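Local coordinates for protein fructokinase (Vibrio cholerae serotype O1, PDB 5EYN) that phosphorylates D-fructose at the expense of ATP, as a metal-binding fructokinase of the PfkB carbohydrate kinase family, at residues A[32-35]-A[39-42]; A[161-166]-A[194-199]; A[178-183]-A[187-192]. All blocks are in the same frame, centred on the assembly; numbering follows the deposited sequence.

Contact 1: A[32-35]-A[39-42]; sequences IPDG and YLKC
Ile32 and Leu40 face each other as an antiparallel hydrogen-bonded pair, and the residues around them illustrate how side chains on paired strands divide between the hairpin and the subunit interface. Leu40 N donates to Ile32 O at 2.7 Å, and Ile32 N returns a bond to Leu40 O at 3.1 Å. On the face that carries both side chains, the CD1 tip of Ile32 reaches across to Cys42 SG of the partner strand, 3.8 Å away. Farther toward the turn, Asp34 lays its CB against Leu40 CG (3.6 Å), the two side chains crossing at a slant. With CG anti to the backbone N (chi1 -164°), Asp34 lays its carboxylate along the flank of the leucine, OD2 coming 3.9 Å from Leu40 CG. There OD1 forms a salt bridge with Lys306, and OD2 accepts a hydrogen bond from His38 NE2 of the second subunit. Aliphatic contact and ionic anchoring thus share one residue. Around Tyr39 the packing is edge-on: Ile32 C and Pro33 N lie near the ring plane, at the CD1 side, and Pro33 CG stands 4.0 Å from CE1. Pro33 and Tyr39 form a non-hydrogen-bonded pair whose side chains diverge, and the proline meets the tyrosine obliquely at the edge of its ring. Tyr39 and Leu40 also pair with a strand of the second subunit, continuing the sheet across the interface. The whole is a beta hairpin of strands 28-33 and 38-44, in the small four-stranded lid sheet of PfkB sugar kinases, with bound fructose about 7 Å from the Ile32 side chain.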
ATOM      1  N   ILE A  32     -10.444  -4.315   2.249  1.00  9.35           N
ATOM      2  CA  ILE A  32     -11.273  -5.508   2.270  1.00  9.54           C
ATOM      3  C   ILE A  32     -12.249  -5.454   1.103  1.00 10.89           C
ATOM      4  O   ILE A  32     -13.030  -4.506   0.995  1.00 11.23           O
ATOM      5  CB  ILE A  32     -12.028  -5.644   3.604  1.00 10.26           C
ATOM      6  CG1 ILE A  32     -10.995  -5.703   4.742  1.00 10.63           C
ATOM      7  CG2 ILE A  32     -12.919  -6.881   3.597  1.00 11.35           C
ATOM      8  CD1 ILE A  32     -11.594  -5.997   6.113  1.00 10.98           C
ATOM      9  N   PRO A  33     -12.200  -6.463   0.226  1.00 11.90           N
ATOM     10  CA  PRO A  33     -13.097  -6.459  -0.936  1.00 12.73           C
ATOM     11  C   PRO A  33     -14.554  -6.278  -0.551  1.00 13.23           C
ATOM     12  O   PRO A  33     -15.039  -6.892   0.400  1.00 13.64           O
ATOM     13  CB  PRO A  33     -12.887  -7.846  -1.538  1.00 13.81           C
ATOM     14  CG  PRO A  33     -11.474  -8.198  -1.144  1.00 13.42           C
ATOM     15  CD  PRO A  33     -11.334  -7.654   0.237  1.00 12.88           C
ATOM     16  N   ASP A  34     -15.241  -5.428  -1.303  1.00 14.23           N
ATOM     17  CA  ASP A  34     -16.664  -5.201  -1.107  1.00 15.76           C
ATOM     18  C   ASP A  34     -17.225  -4.763  -2.445  1.00 18.08           C
ATOM     19  O   ASP A  34     -17.364  -3.568  -2.716  1.00 20.57           O
ATOM     20  CB  ASP A  34     -16.887  -4.138  -0.030  1.00 16.77           C
ATOM     21  CG  ASP A  34     -18.301  -4.118   0.495  1.00 18.34           C
ATOM     22  OD1 ASP A  34     -18.851  -5.199   0.788  1.00 18.83           O
ATOM     23  OD2 ASP A  34     -18.853  -3.006   0.619  1.00 18.82           O
ATOM     24  N   GLY A  35     -17.507  -5.751  -3.284  1.00 19.70           N
ATOM     25  CA  GLY A  35     -17.824  -5.523  -4.681  1.00 20.40           C
ATOM     26  C   GLY A  35     -16.579  -5.865  -5.469  1.00 22.51           C
ATOM     27  O   GLY A  35     -15.475  -5.863  -4.920  1.00 22.92           O
ATOM     28  N   TYR A  39     -12.527  -1.750  -2.655  1.00 11.61           N
ATOM     29  CA  TYR A  39     -12.138  -2.130  -1.308  1.00 10.47           C
ATOM     30  C   TYR A  39     -12.801  -1.208  -0.300  1.00 11.10           C
ATOM     31  O   TYR A  39     -12.838   0.006  -0.501  1.00 10.95           O
ATOM     32  CB  TYR A  39     -10.629  -1.990  -1.111  1.00 10.45           C
ATOM     33  CG  TYR A  39      -9.792  -2.984  -1.863  1.00 10.93           C
ATOM     34  CD1 TYR A  39      -9.782  -4.320  -1.510  1.00 11.07           C
ATOM     35  CD2 TYR A  39      -8.992  -2.577  -2.917  1.00 12.39           C
ATOM     36  CE1 TYR A  39      -9.012  -5.228  -2.203  1.00 11.92           C
ATOM     37  CE2 TYR A  39      -8.227  -3.469  -3.599  1.00 13.34           C
ATOM     38  CZ  TYR A  39      -8.247  -4.793  -3.251  1.00 13.75           C
ATOM     39  OH  TYR A  39      -7.475  -5.690  -3.951  1.00 15.63           O
ATOM     40  N   LEU A  40     -13.266  -1.785   0.805  1.00 11.02           N
ATOM     41  CA  LEU A  40     -13.554  -1.019   1.998  1.00 10.55           C
ATOM     42  C   LEU A  40     -12.241  -0.606   2.607  1.00 10.40           C
ATOM     43  O   LEU A  40     -11.307  -1.400   2.663  1.00 11.22           O
ATOM     44  CB  LEU A  40     -14.279  -1.888   3.013  1.00 12.93           C
ATOM     45  CG  LEU A  40     -15.768  -2.108   2.789  1.00 14.27           C
ATOM     46  CD1 LEU A  40     -16.243  -3.261   3.648  1.00 15.78           C
ATOM     47  CD2 LEU A  40     -16.531  -0.829   3.107  1.00 14.64           C
ATOM     48  N   LYS A  41     -12.184   0.629   3.082  1.00 10.54           N
ATOM     49  CA  LYS A  41     -11.037   1.138   3.816  1.00 10.89           C
ATOM     50  C   LYS A  41     -11.317   0.880   5.293  1.00  9.96           C
ATOM     51  O   LYS A  41     -12.030   1.638   5.934  1.00 11.22           O
ATOM     52  CB  LYS A  41     -10.875   2.630   3.573  1.00 12.00           C
ATOM     53  CG  LYS A  41      -9.688   3.234   4.286  1.00 13.76           C
ATOM     54  CD  LYS A  41      -9.622   4.738   4.143  1.00 17.98           C
ATOM     55  CE  LYS A  41     -10.493   5.442   5.133  1.00 21.29           C
ATOM     56  NZ  LYS A  41     -10.482   6.895   4.841  1.00 24.00           N
ATOM     57  N   CYS A  42     -10.782  -0.203   5.835  1.00  9.19           N
ATOM     58  CA  CYS A  42     -11.115  -0.625   7.198  1.00  9.65           C
ATOM     59  C   CYS A  42      -9.925  -0.425   8.149  1.00  9.07           C
ATOM     60  O   CYS A  42      -8.782  -0.827   7.856  1.00  9.80           O
ATOM     61  CB  CYS A  42     -11.487  -2.100   7.219  1.00 10.40           C
ATOM     62  SG  CYS A  42     -13.029  -2.436   6.373  1.00 11.70           S
TER

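Contact 2: A[161-166]-A[194-199]; sequences QMKEVG and VGLADV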
ATOM      1  N   GLN A 161      10.618  -3.913  30.598  1.00 10.08           N
ATOM      2  CA  GLN A 161      10.283  -2.787  31.479  1.00 11.01           C
ATOM      3  C   GLN A 161       8.941  -2.999  32.167  1.00 10.28           C
ATOM      4  O   GLN A 161       8.773  -2.679  33.349  1.00 11.10           O
ATOM      5  CB  GLN A 161      10.303  -1.468  30.704  1.00 11.54           C
ATOM      6  CG  GLN A 161      11.689  -1.042  30.268  1.00 12.01           C
ATOM      7  CD  GLN A 161      11.663   0.071  29.245  1.00 13.36           C
ATOM      8  OE1 GLN A 161      10.725   0.856  29.182  1.00 14.19           O
ATOM      9  NE2 GLN A 161      12.691   0.132  28.428  1.00 14.16           N
ATOM     10  N   MET A 162       7.974  -3.549  31.445  1.00 10.60           N
ATOM     11  CA  MET A 162       6.691  -3.824  32.068  1.00 10.32           C
ATOM     12  C   MET A 162       6.840  -4.887  33.157  1.00 10.86           C
ATOM     13  O   MET A 162       6.268  -4.752  34.237  1.00 12.27           O
ATOM     14  CB  MET A 162       5.658  -4.270  31.027  1.00  9.65           C
ATOM     15  CG  MET A 162       4.283  -4.484  31.636  1.00 10.00           C
ATOM     16  SD  MET A 162       3.617  -3.031  32.462  1.00 10.89           S
ATOM     17  CE  MET A 162       2.822  -2.200  31.080  1.00 10.19           C
ATOM     18  N   LYS A 163       7.645  -5.917  32.895  1.00 11.39           N
ATOM     19  CA  LYS A 163       7.886  -6.958  33.885  1.00 11.53           C
ATOM     20  C   LYS A 163       8.567  -6.356  35.106  1.00 12.18           C
ATOM     21  O   LYS A 163       8.220  -6.669  36.239  1.00 14.10           O
ATOM     22  CB  LYS A 163       8.739  -8.089  33.301  1.00 12.76           C
ATOM     23  CG  LYS A 163       7.994  -8.896  32.237  1.00 13.15           C
ATOM     24  CD  LYS A 163       8.882  -9.890  31.501  1.00 15.32           C
ATOM     25  CE  LYS A 163       9.304 -11.060  32.344  1.00 18.31           C
ATOM     26  NZ  LYS A 163       8.134 -11.868  32.767  1.00 20.82           N
ATOM     27  N   GLU A 164       9.540  -5.481  34.880  1.00 12.59           N
ATOM     28  CA  GLU A 164      10.331  -4.938  35.983  1.00 13.52           C
ATOM     29  C   GLU A 164       9.478  -4.129  36.950  1.00 13.67           C
ATOM     30  O   GLU A 164       9.705  -4.154  38.165  1.00 15.16           O
ATOM     31  CB  GLU A 164      11.457  -4.080  35.414  1.00 15.11           C
ATOM     32  CG  GLU A 164      12.334  -3.386  36.427  1.00 16.90           C
ATOM     33  CD  GLU A 164      13.369  -2.530  35.741  1.00 20.20           C
ATOM     34  OE1 GLU A 164      13.019  -1.834  34.764  1.00 21.86           O
ATOM     35  OE2 GLU A 164      14.544  -2.577  36.139  1.00 23.67           O
ATOM     36  N   VAL A 165       8.507  -3.397  36.415  1.00 13.28           N
ATOM     37  CA  VAL A 165       7.678  -2.512  37.230  1.00 13.80           C
ATOM     38  C   VAL A 165       6.533  -3.262  37.917  1.00 14.12           C
ATOM     39  O   VAL A 165       5.815  -2.699  38.734  1.00 16.50           O
ATOM     40  CB  VAL A 165       7.129  -1.332  36.394  1.00 16.10           C
ATOM     41  CG1 VAL A 165       5.922  -1.767  35.571  1.00 15.83           C
ATOM     42  CG2 VAL A 165       6.781  -0.150  37.285  1.00 17.96           C
ATOM     43  N   GLY A 166       6.362  -4.538  37.595  1.00 12.88           N
ATOM     44  CA  GLY A 166       5.301  -5.320  38.201  1.00 13.47           C
ATOM     45  C   GLY A 166       3.995  -5.284  37.433  1.00 13.02           C
ATOM     46  O   GLY A 166       2.922  -5.461  38.005  1.00 13.70           O
ATOM     47  N   VAL A 194       7.259 -15.679  23.930  1.00  8.64           N
ATOM     48  CA  VAL A 194       6.395 -16.603  24.657  1.00  9.85           C
ATOM     49  C   VAL A 194       6.940 -16.841  26.079  1.00 10.10           C
ATOM     50  O   VAL A 194       6.179 -16.920  27.044  1.00 10.12           O
ATOM     51  CB  VAL A 194       6.254 -17.941  23.901  1.00  9.66           C
ATOM     52  CG1 VAL A 194       5.593 -19.000  24.763  1.00 11.44           C
ATOM     53  CG2 VAL A 194       5.454 -17.731  22.615  1.00  9.97           C
ATOM     54  N   GLY A 195       8.260 -16.934  26.191  1.00 10.24           N
ATOM     55  CA  GLY A 195       8.906 -17.139  27.476  1.00 10.86           C
ATOM     56  C   GLY A 195       8.859 -15.965  28.433  1.00 11.91           C
ATOM     57  O   GLY A 195       9.186 -16.118  29.613  1.00 15.72           O
ATOM     58  N   LEU A 196       8.437 -14.801  27.950  1.00  9.79           N
ATOM     59  CA  LEU A 196       8.372 -13.610  28.797  1.00 10.25           C
ATOM     60  C   LEU A 196       6.944 -13.308  29.265  1.00  9.69           C
ATOM     61  O   LEU A 196       6.734 -12.480  30.149  1.00 12.27           O
ATOM     62  CB  LEU A 196       8.887 -12.400  28.026  1.00  9.98           C
ATOM     63  CG  LEU A 196      10.369 -12.464  27.667  1.00 10.75           C
ATOM     64  CD1 LEU A 196      10.738 -11.388  26.669  1.00 11.08           C
ATOM     65  CD2 LEU A 196      11.245 -12.340  28.915  1.00 12.78           C
ATOM     66  N   ALA A 197       5.952 -13.976  28.689  1.00  9.40           N
ATOM     67  CA  ALA A 197       4.574 -13.555  28.847  1.00  9.69           C
ATOM     68  C   ALA A 197       3.885 -14.226  30.033  1.00  9.84           C
ATOM     69  O   ALA A 197       4.186 -15.363  30.395  1.00 10.78           O
ATOM     70  CB  ALA A 197       3.820 -13.836  27.557  1.00 10.81           C
ATOM     71  N   ASP A 198       2.953 -13.496  30.635  1.00  9.12           N
ATOM     72  CA  ASP A 198       2.024 -14.057  31.604  1.00  9.43           C
ATOM     73  C   ASP A 198       0.864 -14.789  30.951  1.00  8.92           C
ATOM     74  O   ASP A 198       0.372 -15.784  31.483  1.00  8.96           O
ATOM     75  CB  ASP A 198       1.480 -12.932  32.474  1.00  9.80           C
ATOM     76  CG  ASP A 198       2.548 -12.289  33.302  1.00 11.03           C
ATOM     77  OD1 ASP A 198       2.917 -12.902  34.330  1.00 14.36           O
ATOM     78  OD2 ASP A 198       3.010 -11.187  32.940  1.00 10.64           O
ATOM     79  N   VAL A 199       0.429 -14.267  29.807  1.00  8.17           N
ATOM     80  CA  VAL A 199      -0.677 -14.833  29.051  1.00  7.44           C
ATOM     81  C   VAL A 199      -0.244 -14.981  27.606  1.00  7.69           C
ATOM     82  O   VAL A 199       0.293 -14.031  27.027  1.00  7.87           O
ATOM     83  CB  VAL A 199      -1.891 -13.888  29.094  1.00  8.49           C
ATOM     84  CG1 VAL A 199      -3.057 -14.423  28.260  1.00  8.25           C
ATOM     85  CG2 VAL A 199      -2.355 -13.660  30.518  1.00  9.11           C
TER
HETATM   86  O   HOH W   1      10.171 -14.509  31.990  0.88 28.68           O
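The backbones of the two segments come closest at Lys163 and Leu196, whose CA atoms are 8.4 Å apart, where the end of helix 151-165 faces a turn. The helix stops in a Schellman motif: Gly166 takes a positive phi, and its N bonds back to Lys163 O at 3.1 Å. Facing it, the chain leaves helix 186-194 through a type I beta turn from Val194 to Ala197, closed by a weak bond from Ala197 N to Val194 O. The chain then runs on into strand 199-203; the carbonyls of Gly195 and Leu196 are the ones that meet the lysine, the first through a water. This is a worked case of a long side chain bridging a gap that two backbones do not close. In the alpha/beta core of a ribokinase-type fold, helices 151-165 and 186-194 precede the adjacent parallel strands 168-172 and 199-203, and the lysine joins the end of one helix to the link that follows the other. The chain of Lys163 runs extended through chi2 and then bends at chi3 (71°) and chi4 (63°), bringing Lys163 NZ within 3.0 Å of Leu196 O. The ammonium approaches this oxygen from 29° out of the carbonyl plane. Before that end is reached, Lys163 CE passes Leu196 CD2 at 4.1 Å, the two side chains crossing at about a right angle; Leu196 also packs on Phe156 and Ile159 of the same helix. The water accepts a weak bond from NZ and donates to Gly195 O at 3.0 Å, tying the lysine to a second carbonyl of the turn. Asp198 OD2, 5.2 Å from Lys163 NZ, makes no direct contact with it and instead accepts a hydrogen bond from Val169 N.

Contact 3: A[178-183]-A[187-192]; sequences EVWSEP and QATVMR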
ATOM      1  N   GLU A 178       5.339 -13.105   6.192  1.00  8.39           N
ATOM      2  CA  GLU A 178       5.911 -12.310   5.108  1.00  9.28           C
ATOM      3  C   GLU A 178       6.447 -10.960   5.572  1.00  8.69           C
ATOM      4  O   GLU A 178       7.223 -10.321   4.867  1.00  9.76           O
ATOM      5  CB  GLU A 178       4.922 -12.097   3.969  1.00 11.28           C
ATOM      6  CG  GLU A 178       3.896 -10.995   4.246  1.00 12.67           C
ATOM      7  CD  GLU A 178       3.366 -10.382   2.948  1.00 16.00           C
ATOM      8  OE1 GLU A 178       4.135  -9.771   2.145  1.00 18.71           O
ATOM      9  OE2 GLU A 178       2.179 -10.533   2.711  1.00 13.42           O
ATOM     10  N   VAL A 179       6.045 -10.526   6.757  1.00  7.93           N
ATOM     11  CA  VAL A 179       6.514  -9.251   7.289  1.00  8.61           C
ATOM     12  C   VAL A 179       7.992  -9.322   7.731  1.00  8.58           C
ATOM     13  O   VAL A 179       8.668  -8.296   7.838  1.00  8.85           O
ATOM     14  CB  VAL A 179       5.585  -8.831   8.467  1.00  8.76           C
ATOM     15  CG1 VAL A 179       6.052  -7.565   9.162  1.00  9.89           C
ATOM     16  CG2 VAL A 179       4.177  -8.662   7.958  1.00  9.03           C
ATOM     17  N   TRP A 180       8.485 -10.525   8.004  1.00  8.42           N
ATOM     18  CA  TRP A 180       9.849 -10.742   8.482  1.00  8.81           C
ATOM     19  C   TRP A 180      10.824 -10.677   7.324  1.00  9.51           C
ATOM     20  O   TRP A 180      10.710 -11.431   6.367  1.00 10.52           O
ATOM     21  CB  TRP A 180       9.948 -12.119   9.155  1.00  7.75           C
ATOM     22  CG  TRP A 180       9.111 -12.214  10.372  1.00  7.74           C
ATOM     23  CD1 TRP A 180       7.748 -12.165  10.439  1.00  7.82           C
ATOM     24  CD2 TRP A 180       9.567 -12.317  11.717  1.00  7.66           C
ATOM     25  NE1 TRP A 180       7.337 -12.237  11.745  1.00  7.66           N
ATOM     26  CE2 TRP A 180       8.431 -12.324  12.552  1.00  7.36           C
ATOM     27  CE3 TRP A 180      10.830 -12.400  12.302  1.00  7.25           C
ATOM     28  CZ2 TRP A 180       8.519 -12.422  13.932  1.00  7.67           C
ATOM     29  CZ3 TRP A 180      10.914 -12.505  13.685  1.00  7.64           C
ATOM     30  CH2 TRP A 180       9.768 -12.503  14.480  1.00  8.03           C
ATOM     31  N   SER A 181      11.804  -9.784   7.399  1.00  9.62           N
ATOM     32  CA  SER A 181      12.835  -9.767   6.376  1.00 11.48           C
ATOM     33  C   SER A 181      13.712 -11.020   6.469  1.00 11.31           C
ATOM     34  O   SER A 181      14.264 -11.451   5.455  1.00 12.89           O
ATOM     35  CB  SER A 181      13.638  -8.467   6.431  1.00 13.07           C
ATOM     36  OG  SER A 181      14.473  -8.378   7.557  1.00 15.75           O
ATOM     37  N   GLU A 182      13.792 -11.610   7.667  1.00 10.20           N
ATOM     38  CA  GLU A 182      14.531 -12.839   7.926  1.00 12.28           C
ATOM     39  C   GLU A 182      13.556 -13.853   8.508  1.00 11.74           C
ATOM     40  O   GLU A 182      13.495 -14.025   9.721  1.00 11.65           O
ATOM     41  CB  GLU A 182      15.646 -12.578   8.937  1.00 13.64           C
ATOM     42  CG  GLU A 182      16.583 -11.422   8.584  1.00 16.05           C
ATOM     43  CD  GLU A 182      17.520 -11.729   7.434  1.00 19.66           C
ATOM     44  OE1 GLU A 182      17.701 -12.916   7.080  1.00 20.51           O
ATOM     45  OE2 GLU A 182      18.091 -10.766   6.877  1.00 23.42           O
ATOM     46  N   PRO A 183      12.761 -14.511   7.650  1.00 12.72           N
ATOM     47  CA  PRO A 183      11.740 -15.419   8.188  1.00 14.04           C
ATOM     48  C   PRO A 183      12.313 -16.579   9.010  1.00 13.11           C
ATOM     49  O   PRO A 183      11.606 -17.132   9.863  1.00 13.57           O
ATOM     50  CB  PRO A 183      10.997 -15.904   6.932  1.00 15.65           C
ATOM     51  CG  PRO A 183      11.892 -15.601   5.805  1.00 16.05           C
ATOM     52  CD  PRO A 183      12.708 -14.415   6.185  1.00 15.73           C
ATOM     53  N   GLN A 187      10.667 -18.240  14.312  1.00 10.62           N
ATOM     54  CA  GLN A 187      10.335 -19.210  15.345  0.99 11.22           C
ATOM     55  C   GLN A 187      11.031 -18.885  16.656  1.00 10.34           C
ATOM     56  O   GLN A 187      10.398 -18.807  17.699  1.00 11.03           O
ATOM     57  CB  GLN A 187      10.683 -20.627  14.916  0.85 13.17           C
ATOM     58  CG  GLN A 187      10.216 -21.691  15.911  0.87 15.47           C
ATOM     59  CD  GLN A 187      10.628 -23.084  15.505  0.75 15.86           C
ATOM     60  OE1 GLN A 187      11.695 -23.281  14.934  0.58 16.39           O
ATOM     61  NE2 GLN A 187       9.781 -24.062  15.796  0.54 16.21           N
ATOM     62  N   ALA A 188      12.337 -18.681  16.602  1.00 10.13           N
ATOM     63  CA  ALA A 188      13.099 -18.428  17.815  1.00 10.99           C
ATOM     64  C   ALA A 188      12.717 -17.106  18.467  1.00  9.87           C
ATOM     65  O   ALA A 188      12.675 -16.987  19.688  1.00 10.28           O
ATOM     66  CB  ALA A 188      14.576 -18.442  17.510  1.00 13.46           C
ATOM     67  N   THR A 189      12.490 -16.085  17.658  1.00  9.07           N
ATOM     68  CA  THR A 189      12.172 -14.766  18.202  1.00  8.86           C
ATOM     69  C   THR A 189      10.803 -14.786  18.890  1.00  8.04           C
ATOM     70  O   THR A 189      10.629 -14.281  19.998  1.00  8.15           O
ATOM     71  CB  THR A 189      12.189 -13.707  17.097  1.00  8.42           C
ATOM     72  OG1 THR A 189      13.482 -13.664  16.484  1.00 10.26           O
ATOM     73  CG2 THR A 189      11.867 -12.344  17.640  1.00  9.13           C
ATOM     74  N   VAL A 190       9.833 -15.413  18.245  1.00  8.08           N
ATOM     75  CA  VAL A 190       8.504 -15.535  18.826  1.00  8.06           C
ATOM     76  C   VAL A 190       8.564 -16.359  20.110  1.00  8.55           C
ATOM     77  O   VAL A 190       7.955 -15.980  21.115  1.00  8.49           O
ATOM     78  CB  VAL A 190       7.530 -16.151  17.801  1.00  7.54           C
ATOM     79  CG1 VAL A 190       6.240 -16.589  18.470  1.00  8.91           C
ATOM     80  CG2 VAL A 190       7.266 -15.154  16.673  1.00  8.23           C
ATOM     81  N   MET A 191       9.320 -17.456  20.118  1.00  8.57           N
ATOM     82  CA  MET A 191       9.358 -18.266  21.325  1.00 10.07           C
ATOM     83  C   MET A 191      10.066 -17.551  22.471  1.00  9.82           C
ATOM     84  O   MET A 191       9.744 -17.792  23.631  1.00 10.42           O
ATOM     85  CB  MET A 191       9.970 -19.637  21.050  1.00 10.72           C
ATOM     86  CG  MET A 191       9.094 -20.482  20.135  1.00 12.52           C
ATOM     87  SD  MET A 191       7.363 -20.611  20.638  1.00 15.68           S
ATOM     88  CE  MET A 191       7.516 -21.676  22.058  1.00 19.15           C
ATOM     89  N   ARG A 192      11.008 -16.662  22.164  1.00  9.46           N
ATOM     90  CA  ARG A 192      11.609 -15.825  23.198  1.00 10.35           C
ATOM     91  C   ARG A 192      10.540 -14.973  23.880  1.00  9.67           C
ATOM     92  O   ARG A 192      10.536 -14.847  25.105  1.00 10.17           O
ATOM     93  CB  ARG A 192      12.705 -14.939  22.598  1.00 12.79           C
ATOM     94  CG  ARG A 192      13.426 -14.049  23.602  1.00 15.57           C
ATOM     95  CD  ARG A 192      14.408 -13.115  22.901  1.00 17.93           C
ATOM     96  NE  ARG A 192      14.791 -12.017  23.771  1.00 18.89           N
ATOM     97  CZ  ARG A 192      15.380 -10.898  23.376  1.00 20.27           C
ATOM     98  NH1 ARG A 192      15.677 -10.711  22.104  1.00 21.62           N
ATOM     99  NH2 ARG A 192      15.678  -9.966  24.273  1.00 22.20           N
TER
HETATM  100  O   HOH W   2      11.392 -19.375  11.736  1.00 19.39           O
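Trp180 pushes the benzene end of its indole against Thr189 and Val190, joining the loop after strand 168-172 to helix 186-194 in the alpha/beta domain of this PfkB-family kinase. The case exemplifies how one large ring can make most of the contact between a loop and the helix that follows. Van der Waals packing dominates. Thr189 sits at the rim of the indole, the two side chains sliding past each other in opposite directions: its CB is 3.8 Å from Trp180 CH2, and CG2, which lies in the ring plane, is equally close to that atom. Its chi1 of -59° turns CG2 anti to the backbone N and places OG1 beside that N, where the hydroxyl hydrogen-bonds to Glu185 O one turn earlier; this fixes the rotation of the group that meets the ring. Val190 CG2 approaches Trp180 CZ2 at 4.1 Å, obliquely, the two side chains crossing at roughly a right angle. Ala147 and Arg152 also touch the indole, and Phe156 packs on Thr189, which brings helix 151-165 and the loop before it against the contact. The Trp180 side chain is about 6 Å from that of Arg176, a fructose-binding residue, near the sugar site without touching it: bound fructose is about 10 Å from the Trp180 side chain. Polar bridging is the second kind of interaction, and no direct hydrogen bond joins the segments. Near the start of the helix one water links the backbones instead, donating to Pro183 O and accepting from Gln187 N, with both oxygen-to-backbone distances at 2.9 Å.

Contact 3 is nested within the loop closed by contact 2: residues 187-192 are followed, after one residue, by 194-199, so the two address successive parts of helix 186-194 and its exit, with centres about 19 Å apart. Helix 151-165 supplies one side of contact 2 and packs against contact 3. Their chemistry follows depth: contact 3 is buried and largely apolar, with one bridging water, whereas contact 2, at the surface, relies on an ammonium group and backbone carbonyls. Contact 1, also buried, is the sole one built on strand pairing; it lies across the chain's centre from contact 2, about 37 Å between centres. There the charge of Asp34 is shared between Lys306 of its own chain and His38 of the second subunit.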